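Long-range contact in CRISPR-associated endoribonuclease Cas6 1 (Methanocaldococcus jannaschii DSM 2661, PDB 5YI6), which probably cleaves CRISPR repeat transcripts as a metal-independent endoribonuclease, processing them into CRISPR RNAs for defence against viruses and other mobile elements: residues A[7-12]-A[114-119]. Numbering follows the deposited sequence.
With PO4 (phosphate ion), chain G.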
ATOM      1  N   ILE A   7      -4.496   8.739   5.276  1.00 15.61           N
ATOM      2  CA  ILE A   7      -4.298  10.093   4.782  1.00 15.19           C
ATOM      3  C   ILE A   7      -3.986  10.048   3.292  1.00 15.20           C
ATOM      4  O   ILE A   7      -3.476   9.063   2.743  1.00 12.88           O
ATOM      5  CB  ILE A   7      -3.200  10.887   5.533  1.00 19.46           C
ATOM      6  CG1 ILE A   7      -1.851  10.218   5.411  1.00 19.67           C
ATOM      7  CG2 ILE A   7      -3.551  11.064   7.065  1.00 16.61           C
ATOM      8  CD1 ILE A   7      -0.981  10.729   4.297  1.00 24.44           C
ATOM      9  N   GLU A   8      -4.362  11.115   2.641  1.00 12.76           N
ATOM     10  CA  GLU A   8      -3.991  11.413   1.265  1.00 12.71           C
ATOM     11  C   GLU A   8      -2.946  12.526   1.276  1.00 16.59           C
ATOM     12  O   GLU A   8      -3.264  13.679   1.591  1.00 18.22           O
ATOM     13  CB  GLU A   8      -5.249  11.835   0.517  1.00 13.14           C
ATOM     14  CG  GLU A   8      -4.929  12.362  -0.911  1.00 20.12           C
ATOM     15  CD  GLU A   8      -6.133  13.032  -1.518  1.00 26.74           C
ATOM     16  OE1 GLU A   8      -6.231  14.282  -1.466  1.00 23.46           O
ATOM     17  OE2 GLU A   8      -6.986  12.297  -2.039  1.00 23.71           O
ATOM     18  N   LEU A   9      -1.711  12.211   0.896  1.00 14.35           N
ATOM     19  CA  LEU A   9      -0.686  13.229   0.771  1.00 14.99           C
ATOM     20  C   LEU A   9      -0.842  13.879  -0.581  1.00 18.03           C
ATOM     21  O   LEU A   9      -0.765  13.186  -1.605  1.00 19.76           O
ATOM     22  CB  LEU A   9       0.740  12.696   0.843  1.00 22.04           C
ATOM     23  CG  LEU A   9       1.523  12.389   2.076  1.00 37.16           C
ATOM     24  CD1 LEU A   9       2.985  12.134   1.607  1.00 27.90           C
ATOM     25  CD2 LEU A   9       1.402  13.597   3.004  1.00 29.37           C
ATOM     26  N   GLU A  10      -1.022  15.203  -0.576  1.00 16.56           N
ATOM     27  CA  GLU A  10      -1.155  15.966  -1.809  1.00 16.20           C
ATOM     28  C   GLU A  10       0.228  16.437  -2.221  1.00 19.00           C
ATOM     29  O   GLU A  10       0.855  17.222  -1.501  1.00 20.42           O
ATOM     30  CB  GLU A  10      -2.100  17.156  -1.568  1.00 18.61           C
ATOM     31  CG  GLU A  10      -3.435  16.681  -0.978  1.00 26.95           C
ATOM     32  CD  GLU A  10      -4.468  17.805  -0.790  1.00 32.50           C
ATOM     33  OE1 GLU A  10      -4.154  18.979  -1.052  1.00 40.48           O
ATOM     34  OE2 GLU A  10      -5.587  17.491  -0.364  1.00 40.42           O
ATOM     35  N   LEU A  11       0.707  15.956  -3.363  1.00 15.29           N
ATOM     36  CA  LEU A  11       2.050  16.220  -3.835  1.00 13.67           C
ATOM     37  C   LEU A  11       1.995  17.128  -5.056  1.00 16.32           C
ATOM     38  O   LEU A  11       1.037  17.075  -5.832  1.00 18.21           O
ATOM     39  CB  LEU A  11       2.773  14.913  -4.211  1.00 14.67           C
ATOM     40  CG  LEU A  11       2.819  13.841  -3.111  1.00 16.27           C
ATOM     41  CD1 LEU A  11       3.427  12.526  -3.652  1.00 16.49           C
ATOM     42  CD2 LEU A  11       3.657  14.352  -1.963  1.00 16.00           C
ATOM     43  N   GLN A  12       3.064  17.896  -5.262  1.00 17.20           N
ATOM     44  CA  GLN A  12       3.105  18.819  -6.404  1.00 18.88           C
ATOM     45  C   GLN A  12       4.499  18.794  -6.995  1.00 19.60           C
ATOM     46  O   GLN A  12       5.476  19.033  -6.273  1.00 19.68           O
ATOM     47  CB  GLN A  12       2.739  20.246  -5.955  1.00 16.68           C
ATOM     48  CG  GLN A  12       2.859  21.299  -7.065  1.00 25.22           C
ATOM     49  CD  GLN A  12       1.622  21.348  -7.918  1.00 34.58           C
ATOM     50  OE1 GLN A  12       0.571  21.759  -7.446  1.00 35.85           O
ATOM     51  NE2 GLN A  12       1.736  20.948  -9.184  1.00 40.46           N
ATOM     52  N   ARG A 114       2.430  19.129   0.032  1.00 15.77           N
ATOM     53  CA  ARG A 114       1.632  20.327   0.288  1.00 18.91           C
ATOM     54  C   ARG A 114       0.771  20.208   1.545  1.00 22.55           C
ATOM     55  O   ARG A 114       0.738  21.126   2.361  1.00 18.23           O
ATOM     56  CB  ARG A 114       0.739  20.617  -0.925  1.00 19.44           C
ATOM     57  CG  ARG A 114       1.551  20.966  -2.190  1.00 22.21           C
ATOM     58  CD  ARG A 114       2.419  22.203  -1.967  1.00 37.81           C
ATOM     59  NE  ARG A 114       2.937  22.740  -3.232  1.00 45.50           N
ATOM     60  CZ  ARG A 114       3.980  23.560  -3.334  1.00 49.17           C
ATOM     61  NH1 ARG A 114       4.629  23.956  -2.236  1.00 41.90           N
ATOM     62  NH2 ARG A 114       4.380  23.979  -4.536  1.00 49.19           N
ATOM     63  N   LYS A 115      -0.001  19.130   1.668  1.00 19.95           N
ATOM     64  CA  LYS A 115      -1.015  18.949   2.712  1.00 18.67           C
ATOM     65  C   LYS A 115      -1.254  17.455   2.888  1.00 16.34           C
ATOM     66  O   LYS A 115      -0.958  16.657   1.991  1.00 18.72           O
ATOM     67  CB  LYS A 115      -2.359  19.592   2.341  1.00 22.37           C
ATOM     68  CG  LYS A 115      -2.328  21.010   1.859  1.00 34.44           C
ATOM     69  CD  LYS A 115      -3.727  21.503   1.581  1.00 29.50           C
ATOM     70  CE  LYS A 115      -3.680  22.953   1.046  1.00 29.35           C
ATOM     71  NZ  LYS A 115      -5.026  23.450   0.774  1.00 33.03           N
ATOM     72  N   ALA A 116      -1.870  17.085   4.009  1.00 17.99           N
ATOM     73  CA  ALA A 116      -2.284  15.701   4.201  1.00 16.18           C
ATOM     74  C   ALA A 116      -3.764  15.705   4.543  1.00 17.13           C
ATOM     75  O   ALA A 116      -4.154  16.133   5.640  1.00 18.00           O
ATOM     76  CB  ALA A 116      -1.471  15.026   5.328  1.00 15.60           C
ATOM     77  N   LYS A 117      -4.575  15.134   3.652  1.00 15.68           N
ATOM     78  CA  LYS A 117      -6.019  15.124   3.818  1.00 11.69           C
ATOM     79  C   LYS A 117      -6.419  13.889   4.622  1.00 15.66           C
ATOM     80  O   LYS A 117      -5.972  12.773   4.329  1.00 15.88           O
ATOM     81  CB  LYS A 117      -6.695  15.134   2.442  1.00 13.54           C
ATOM     82  CG  LYS A 117      -8.220  15.007   2.498  1.00 15.87           C
ATOM     83  CD  LYS A 117      -8.790  14.873   1.095  1.00 20.13           C
ATOM     84  CE  LYS A 117     -10.298  14.646   1.113  1.00 25.23           C
ATOM     85  NZ  LYS A 117     -10.818  14.502  -0.309  1.00 25.74           N
ATOM     86  N   ILE A 118      -7.234  14.090   5.646  1.00 14.87           N
ATOM     87  CA  ILE A 118      -7.673  12.977   6.490  1.00 17.96           C
ATOM     88  C   ILE A 118      -8.832  12.250   5.822  1.00 20.54           C
ATOM     89  O   ILE A 118      -9.805  12.880   5.402  1.00 20.22           O
ATOM     90  CB  ILE A 118      -8.091  13.491   7.874  1.00 17.94           C
ATOM     91  CG1 ILE A 118      -6.899  14.152   8.577  1.00 18.64           C
ATOM     92  CG2 ILE A 118      -8.734  12.335   8.725  1.00 21.20           C
ATOM     93  CD1 ILE A 118      -7.342  15.031   9.766  1.00 23.60           C
ATOM     94  N   LEU A 119      -8.744  10.917   5.726  1.00 19.17           N
ATOM     95  CA  LEU A 119      -9.780  10.114   5.074  1.00 17.34           C
ATOM     96  C   LEU A 119     -10.397   9.198   6.121  1.00 20.74           C
ATOM     97  O   LEU A 119      -9.842   8.118   6.418  1.00 18.87           O
ATOM     98  CB  LEU A 119      -9.203   9.302   3.910  1.00 18.96           C
ATOM     99  CG  LEU A 119      -8.594  10.201   2.821  1.00 21.38           C
ATOM    100  CD1 LEU A 119      -7.891   9.392   1.732  1.00 16.93           C
ATOM    101  CD2 LEU A 119      -9.685  11.041   2.192  1.00 29.94           C
TER
HETATM  102  P   PO4 G 303      -8.709  16.680  -2.706  1.00 26.75           P
HETATM  103  O1  PO4 G 303      -8.352  15.215  -2.611  1.00 27.28           O
HETATM  104  O2  PO4 G 303      -7.538  17.586  -2.611  1.00 29.77           O
HETATM  105  O3  PO4 G 303      -9.712  17.007  -1.644  1.00 29.61           O
HETATM  106  O4  PO4 G 303      -9.300  16.901  -4.090  1.00 26.75           O
HETATM  107  O   HOH W   1      -9.849  12.206  -1.609  1.00 30.02           O
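E8 and K117 face each other as an antiparallel hydrogen-bonded pair: E8 N reaches K117 O at 2.9 Å and K117 N returns to E8 O at 2.8 Å, both nearly straight. Further along, E10 N donates to K115 O and R114 N to E10 O, joining two neighbouring strands of the N-terminal Cas6 sheet. The packed face carries I7, L9 and A116. L9 sets CD2 4.0 Å from A116 CB, and helix 88-101 covers this side, with V95 touching both I7 and A116.

The other face is polar, with E8 buried but K115 and K117 exposed to solvent. K117, CG anti to the backbone N (chi1 175°) and the chain extended beyond, crosses the E8 side chain, its CD 3.7 Å from E8 OE1. The charged ends stay apart, with K117 NZ 4.7 Å from E8 OE1. Water 1 links K117 NZ to E8 OE2, which also forms a salt bridge with R63. A phosphate ion, probably from the crystallisation liquor, takes a 3.0 Å bond from K117 NZ to O3 and another from R63. Its O1 lies just 2.6 Å from E8 OE1, so one of the two acid groups probably carries a proton and donates it to the other, while the nearby lysine and arginine would offset the remaining negative charge.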